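Local structure of AA9 family lytic polysaccharide monooxygenase D (Myceliophthora thermophila, 5UFV) at residues 27-30 with 31-34; 59-62 with 63-66; 115-118 with 119-122. The protein oxidatively cleaves glycosidic bonds in crystalline and amorphous polysaccharides such as cellulose at C1, using a copper centre that must be reduced and O2 or H2O2 as cosubstrate. All coordinates share one frame; numbering follows the deposited sequence.

Contact 1 (27-30 with 31-34)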
loop_
_atom_site.group_PDB
_atom_site.type_symbol
_atom_site.label_atom_id
_atom_site.label_comp_id
_atom_site.label_asym_id
_atom_site.label_seq_id
_atom_site.Cartn_x
_atom_site.Cartn_y
_atom_site.Cartn_z
ATOM N N VAL A 27 -2.145 -14.772 -12.539
ATOM C CA VAL A 27 -1.309 -14.153 -11.496
ATOM C C VAL A 27 -2.052 -13.957 -10.167
ATOM O O VAL A 27 -3.230 -14.244 -10.062
ATOM C CB VAL A 27 -0.680 -12.815 -11.987
ATOM C CG1 VAL A 27 0.321 -13.045 -13.142
ATOM C CG2 VAL A 27 -1.758 -11.814 -12.407
ATOM N N ILE A 28 -1.353 -13.514 -9.125
ATOM C CA ILE A 28 -1.996 -13.251 -7.817
ATOM C C ILE A 28 -2.500 -11.795 -7.698
ATOM O O ILE A 28 -3.330 -11.474 -6.845
ATOM C CB ILE A 28 -1.063 -13.584 -6.636
ATOM C CG1 ILE A 28 0.163 -12.662 -6.620
ATOM C CG2 ILE A 28 -0.594 -15.038 -6.684
ATOM C CD1 ILE A 28 0.870 -12.622 -5.276
ATOM N N GLN A 29 -2.005 -10.943 -8.595
ATOM C CA GLN A 29 -2.238 -9.504 -8.563
ATOM C C GLN A 29 -3.468 -9.075 -9.387
ATOM O O GLN A 29 -3.674 -9.553 -10.512
ATOM C CB GLN A 29 -0.992 -8.774 -9.103
ATOM C CG GLN A 29 -0.911 -7.306 -8.720
ATOM C CD GLN A 29 0.299 -6.598 -9.319
ATOM O OE1 GLN A 29 0.598 -6.756 -10.506
ATOM N NE2 GLN A 29 0.998 -5.823 -8.512
ATOM N N TRP A 30 -4.248 -8.154 -8.825
ATOM C CA TRP A 30 -5.380 -7.541 -9.505
ATOM C C TRP A 30 -4.857 -6.602 -10.574
ATOM O O TRP A 30 -3.760 -6.097 -10.470
ATOM C CB TRP A 30 -6.245 -6.778 -8.500
ATOM C CG TRP A 30 -7.093 -7.656 -7.649
ATOM C CD1 TRP A 30 -6.822 -8.931 -7.250
ATOM C CD2 TRP A 30 -8.337 -7.317 -7.061
ATOM N NE1 TRP A 30 -7.850 -9.425 -6.459
ATOM C CE2 TRP A 30 -8.787 -8.441 -6.329
ATOM C CE3 TRP A 30 -9.131 -6.173 -7.084
ATOM C CZ2 TRP A 30 -9.975 -8.449 -5.655
ATOM C CZ3 TRP A 30 -10.314 -6.188 -6.401
ATOM C CH2 TRP A 30 -10.729 -7.314 -5.709
ATOM N N GLN A 31 -5.647 -6.380 -11.609
ATOM C CA GLN A 31 -5.169 -5.679 -12.790
ATOM C C GLN A 31 -4.894 -4.240 -12.426
ATOM O O GLN A 31 -5.479 -3.690 -11.514
ATOM C CB GLN A 31 -6.199 -5.711 -13.934
ATOM C CG GLN A 31 -6.728 -7.083 -14.342
ATOM C CD GLN A 31 -7.908 -7.549 -13.490
ATOM O OE1 GLN A 31 -8.103 -7.081 -12.352
ATOM N NE2 GLN A 31 -8.696 -8.470 -14.022
ATOM N N TRP A 32 -3.987 -3.631 -13.153
ATOM C CA TRP A 32 -3.724 -2.209 -13.039
ATOM C C TRP A 32 -3.410 -1.761 -14.462
ATOM O O TRP A 32 -2.961 -2.590 -15.264
ATOM C CB TRP A 32 -2.595 -1.924 -12.055
ATOM C CG TRP A 32 -1.360 -2.741 -12.242
ATOM C CD1 TRP A 32 -1.118 -3.958 -11.715
ATOM C CD2 TRP A 32 -0.191 -2.382 -12.995
ATOM N NE1 TRP A 32 0.129 -4.391 -12.088
ATOM C CE2 TRP A 32 0.722 -3.446 -12.873
ATOM C CE3 TRP A 32 0.165 -1.268 -13.763
ATOM C CZ2 TRP A 32 1.980 -3.443 -13.471
ATOM C CZ3 TRP A 32 1.443 -1.262 -14.388
ATOM C CH2 TRP A 32 2.329 -2.354 -14.225
ATOM N N PRO A 33 -3.731 -0.501 -14.802
ATOM C CA PRO A 33 -3.726 -0.089 -16.214
ATOM C C PRO A 33 -2.368 0.419 -16.718
ATOM O O PRO A 33 -2.041 0.258 -17.897
ATOM C CB PRO A 33 -4.764 1.051 -16.243
ATOM C CG PRO A 33 -4.658 1.693 -14.895
ATOM C CD PRO A 33 -4.217 0.590 -13.924
ATOM N N ASP A 34 -1.597 1.040 -15.835
ATOM C CA ASP A 34 -0.365 1.721 -16.228
ATOM C C ASP A 34 0.187 2.377 -14.971
ATOM O O ASP A 34 -0.248 2.063 -13.867
ATOM C CB ASP A 34 -0.627 2.730 -17.362
ATOM C CG ASP A 34 -1.741 3.745 -17.011
ATOM O OD1 ASP A 34 -1.790 4.222 -15.815
ATOM O OD2 ASP A 34 -2.576 4.044 -17.921
#

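Contact 2 (59-62 with 63-66)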
loop_
_atom_site.group_PDB
_atom_site.type_symbol
_atom_site.label_atom_id
_atom_site.label_comp_id
_atom_site.label_asym_id
_atom_site.label_seq_id
_atom_site.Cartn_x
_atom_site.Cartn_y
_atom_site.Cartn_z
ATOM N N GLU A 59 0.271 -18.646 -0.830
ATOM C CA GLU A 59 0.122 -19.170 0.535
ATOM C C GLU A 59 1.065 -18.466 1.465
ATOM O O GLU A 59 2.183 -18.106 1.087
ATOM C CB GLU A 59 0.369 -20.681 0.601
ATOM C CG GLU A 59 -0.562 -21.471 -0.324
ATOM C CD GLU A 59 -1.188 -22.713 0.296
ATOM O OE1 GLU A 59 -0.619 -23.297 1.259
ATOM O OE2 GLU A 59 -2.265 -23.107 -0.207
ATOM N N ALA A 60 0.604 -18.249 2.685
ATOM C CA ALA A 60 1.432 -17.648 3.718
ATOM C C ALA A 60 0.817 -17.867 5.078
ATOM O O ALA A 60 -0.397 -17.908 5.236
ATOM C CB ALA A 60 1.612 -16.160 3.485
ATOM N N ALA A 61 1.678 -18.014 6.061
ATOM C CA ALA A 61 1.251 -18.111 7.429
ATOM C C ALA A 61 1.552 -16.781 8.112
ATOM O O ALA A 61 2.365 -15.983 7.633
ATOM C CB ALA A 61 1.988 -19.253 8.127
ATOM N N PRO A 62 0.899 -16.545 9.247
ATOM C CA PRO A 62 1.216 -15.382 10.048
ATOM C C PRO A 62 2.696 -15.358 10.349
ATOM O O PRO A 62 3.279 -16.418 10.524
ATOM C CB PRO A 62 0.414 -15.620 11.325
ATOM C CG PRO A 62 -0.763 -16.436 10.880
ATOM C CD PRO A 62 -0.232 -17.322 9.799
ATOM N N GLY A 63 3.290 -14.162 10.387
ATOM C CA GLY A 63 4.722 -13.988 10.619
ATOM C C GLY A 63 5.577 -14.110 9.364
ATOM O O GLY A 63 6.750 -13.722 9.367
ATOM N N ASP A 64 5.015 -14.646 8.284
ATOM C CA ASP A 64 5.737 -14.706 7.022
ATOM C C ASP A 64 5.883 -13.318 6.409
ATOM O O ASP A 64 5.096 -12.405 6.675
ATOM C CB ASP A 64 5.050 -15.647 6.027
ATOM C CG ASP A 64 5.322 -17.141 6.328
ATOM O OD1 ASP A 64 6.375 -17.469 6.942
ATOM O OD2 ASP A 64 4.489 -17.993 5.911
ATOM N N THR A 65 6.911 -13.178 5.585
ATOM C CA THR A 65 7.250 -11.909 4.964
ATOM C C THR A 65 6.544 -11.739 3.586
ATOM O O THR A 65 6.534 -12.664 2.746
ATOM C CB THR A 65 8.793 -11.793 4.845
ATOM O OG1 THR A 65 9.339 -11.568 6.150
ATOM C CG2 THR A 65 9.207 -10.641 3.950
ATOM N N ILE A 66 5.938 -10.560 3.396
ATOM C CA ILE A 66 5.445 -10.088 2.097
ATOM C C ILE A 66 6.365 -9.001 1.557
ATOM O O ILE A 66 6.467 -7.929 2.138
ATOM C CB ILE A 66 4.024 -9.506 2.200
ATOM C CG1 ILE A 66 3.063 -10.601 2.639
ATOM C CG2 ILE A 66 3.584 -8.961 0.854
ATOM C CD1 ILE A 66 1.649 -10.130 2.880
#

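Contact 3 (115-118 with 119-122)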
loop_
_atom_site.group_PDB
_atom_site.type_symbol
_atom_site.label_atom_id
_atom_site.label_comp_id
_atom_site.label_asym_id
_atom_site.label_seq_id
_atom_site.Cartn_x
_atom_site.Cartn_y
_atom_site.Cartn_z
ATOM N N THR A 115 17.694 20.803 8.495
ATOM C CA THR A 115 18.549 20.572 7.305
ATOM C C THR A 115 17.849 19.703 6.225
ATOM O O THR A 115 18.126 19.825 5.042
ATOM C CB THR A 115 19.906 19.920 7.680
ATOM O OG1 THR A 115 19.711 18.592 8.209
ATOM C CG2 THR A 115 20.654 20.774 8.695
ATOM N N VAL A 116 16.965 18.814 6.657
ATOM C CA VAL A 116 16.159 17.981 5.780
ATOM C C VAL A 116 14.682 18.302 6.058
ATOM O O VAL A 116 14.145 17.952 7.116
ATOM C CB VAL A 116 16.432 16.473 6.044
ATOM C CG1 VAL A 116 15.517 15.575 5.206
ATOM C CG2 VAL A 116 17.888 16.126 5.778
ATOM N N PHE A 117 14.034 18.970 5.115
ATOM C CA PHE A 117 12.624 19.281 5.239
ATOM C C PHE A 117 11.752 18.258 4.516
ATOM O O PHE A 117 12.252 17.371 3.808
ATOM C CB PHE A 117 12.346 20.665 4.661
ATOM C CG PHE A 117 13.242 21.732 5.201
ATOM C CD1 PHE A 117 12.911 22.410 6.366
ATOM C CD2 PHE A 117 14.428 22.060 4.542
ATOM C CE1 PHE A 117 13.747 23.400 6.860
ATOM C CE2 PHE A 117 15.271 23.057 5.037
ATOM C CZ PHE A 117 14.925 23.729 6.194
ATOM N N LEU A 118 10.441 18.418 4.688
ATOM C CA LEU A 118 9.437 17.577 4.036
ATOM C C LEU A 118 9.598 17.588 2.533
ATOM O O LEU A 118 9.360 16.562 1.897
ATOM C CB LEU A 118 8.007 18.026 4.372
ATOM C CG LEU A 118 7.519 17.868 5.816
ATOM C CD1 LEU A 118 6.195 18.583 6.005
ATOM C CD2 LEU A 118 7.383 16.415 6.237
ATOM N N ASP A 119 9.995 18.734 1.974
ATOM C CA ASP A 119 10.172 18.863 0.526
ATOM C C ASP A 119 11.607 18.629 0.037
ATOM O O ASP A 119 11.859 18.736 -1.150
ATOM C CB ASP A 119 9.660 20.217 0.030
ATOM C CG ASP A 119 10.576 21.374 0.377
ATOM O OD1 ASP A 119 11.384 21.266 1.321
ATOM O OD2 ASP A 119 10.460 22.429 -0.286
ATOM N N THR A 120 12.536 18.288 0.929
ATOM C CA THR A 120 13.912 18.073 0.507
ATOM C C THR A 120 14.030 16.825 -0.366
ATOM O O THR A 120 13.518 15.766 -0.017
ATOM C CB THR A 120 14.854 17.942 1.708
ATOM O OG1 THR A 120 14.886 19.189 2.402
ATOM C CG2 THR A 120 16.292 17.560 1.252
ATOM N N GLU A 121 14.750 16.973 -1.476
ATOM C CA GLU A 121 14.904 15.940 -2.494
ATOM C C GLU A 121 16.092 14.993 -2.232
ATOM O O GLU A 121 15.915 13.786 -2.241
ATOM C CB GLU A 121 15.013 16.604 -3.869
ATOM C CG GLU A 121 15.189 15.637 -5.038
ATOM C CD GLU A 121 13.945 14.830 -5.394
ATOM O OE1 GLU A 121 12.838 15.067 -4.837
ATOM O OE2 GLU A 121 14.094 13.948 -6.270
ATOM N N THR A 122 17.290 15.531 -2.020
ATOM C CA THR A 122 18.414 14.734 -1.490
ATOM C C THR A 122 19.110 15.490 -0.368
ATOM O O THR A 122 19.351 16.689 -0.497
ATOM C CB THR A 122 19.496 14.380 -2.535
ATOM O OG1 THR A 122 20.130 15.582 -2.966
ATOM C CG2 THR A 122 18.909 13.665 -3.752
HETATM O O HOH W 1 12.634 15.022 2.297
#

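Contact 1 (27-30 with 31-34)
Q29 and W32, three residues apart, are joined by a side-chain hydrogen bond in the irregular loop between strand 12-15 and helix 45-48 of the AA9 beta-sandwich. The indole donates from W32 NE1 to Q29 OE1 over 2.9 Å, moderately bent at 147°. On the ring side the acceptor lies at the edge, near the indole plane; on the amide side the donor stands above the carbonyl plane, 60° out of it and not on a lone pair. The amide and ring planes stand almost perpendicular. The glutamine reaches this place with CG anti to its own N (chi1 -161°) and the chain extended beyond.

The same buried amide is gripped by further polar partners: OE1 also accepts from the backbone N of Y17, while NE2 donates to V4 O and is hydrogen-bonded to Y7 OH. A leucine in its place would probably leave the indole N-H of W32 without its acceptor and break the tie to V4 at the sheet of strand 4-9. W30 turns its indole elsewhere, NE1 bonding to Q174 OE1 on strand 167-177, and Q31 OE1 accepts from T52 N.

Van der Waals contacts complete the arrangement. Q31 bends back at chi2, bringing its OE1 to 3.7 Å from W30 C. Beside the NE1 bond, the rim of the W32 indole meets two oxygens through one carbon: CD1 lies 3.5 Å from Q29 OE1 and 3.6 Å from the backbone O of W30.

Contact 2 (59-62 with 63-66)
G63 follows P62 at the outer bend of a tight reversal, its N 3.4 Å from P62 CB. Its phi is positive, 85°, as the third position of a type II beta turn requires, and glycine meets this without strain: a beta-carbon built here would fall 2.6 Å from P62 O, a clash. P62, its ring restricting phi to the range this place needs, occupies the second position, so the pair Pro-Gly suits the two central places of the turn running from A61 to D64. The peptide of G63 also takes part in backbone bonding to I142, as does that of D64.

D64 closes the turn and carries the contact. Its backbone N donates to A61 O over 3.0 Å, the bond that defines the reversal. Its side chain then doubles back on the same residue: CG sits beside D64's own N (chi1 -78°), which carries OD2 across to accept from A61 N at 2.8 Å, nearly straight at 165°. A61 therefore has both its N-H and its C=O held by the one aspartate. The N-H meets OD2 on the anti side of the carboxylate, somewhat out of its plane. Packing accompanies these bonds, with D64 CB 3.1 Å from A61 O and OD2 3.6 Å from A61 CB. The reversal is not a hairpin within one sheet: it carries the chain from strand 58-60, at the edge of the six-stranded sheet, to strand 65-70 in the four-stranded sheet, thus linking both layers of the beta-sandwich.

T65 begins the second strand and pairs through its backbone with A10. At I66 the side chain heads for I142; A60 also touches I142, and A60 CB lies 4.2 Å from D64 OD2.

Contact 3 (115-118 with 119-122)
F117 and T120 are the ends of a type I beta turn, closed by T120 N donating to F117 O over 3.0 Å, with L118 and D119 at the central positions. A water adds to the closure, donating to F117 O at 2.8 Å and to T120 O.

The T120 side chain ties the same two residues again. With OG1 beside its own backbone N (chi1 -65°), the threonine turns its hydroxyl oxygen back to accept from F117 N at 2.9 Å, the N-H pointing at it with an angle of 152°. That oxygen also lies near the plane of the F117 ring, at its edge, 3.6 Å from CD2, while T120 CB packs against F117 O at 3.4 Å. On the V116 side the contact is looser, CG1 lying 4.3 Å from T120 CB.

D119 OD1 comes to 3.5 Å from F117 CB, but the carboxylate has its main partners beyond the turn, H211 NE2 at OD1 and N209 ND2 at OD2. H211 also stacks on the F117 ring, so ring and carboxylate hold the one imidazole from two residues of the turn.

The arrangement is a type I beta turn whose fourth residue binds the first through both its backbone N and its side-chain oxygen; it lies in the surface loop between strands 101-107 and 136-141, the D119 side chain about 7 Å from that of H161, which probably binds O2 as in related enzymes.

Contacts 1 and 3 lie on opposite sides of the chain's centre, their own centres about 33 Å apart, yet each has a side chain within about 12 Å of that of a copper ligand. From contact 1, the W32 side chain is about 9 Å from that of the copper ligand Y169 and about 12 Å from the copper ion; from contact 3, the D119 side chain is about 12 Å from that of the ligand H75. Contact 2 lies away from these sites, about 21 Å centre to centre from contact 1, nearest atoms about 7 Å apart, and about 35 Å between centres from contact 3. Contacts 2 and 3 share a logic: in both turns the fourth residue's side-chain oxygen accepts from the first residue's N.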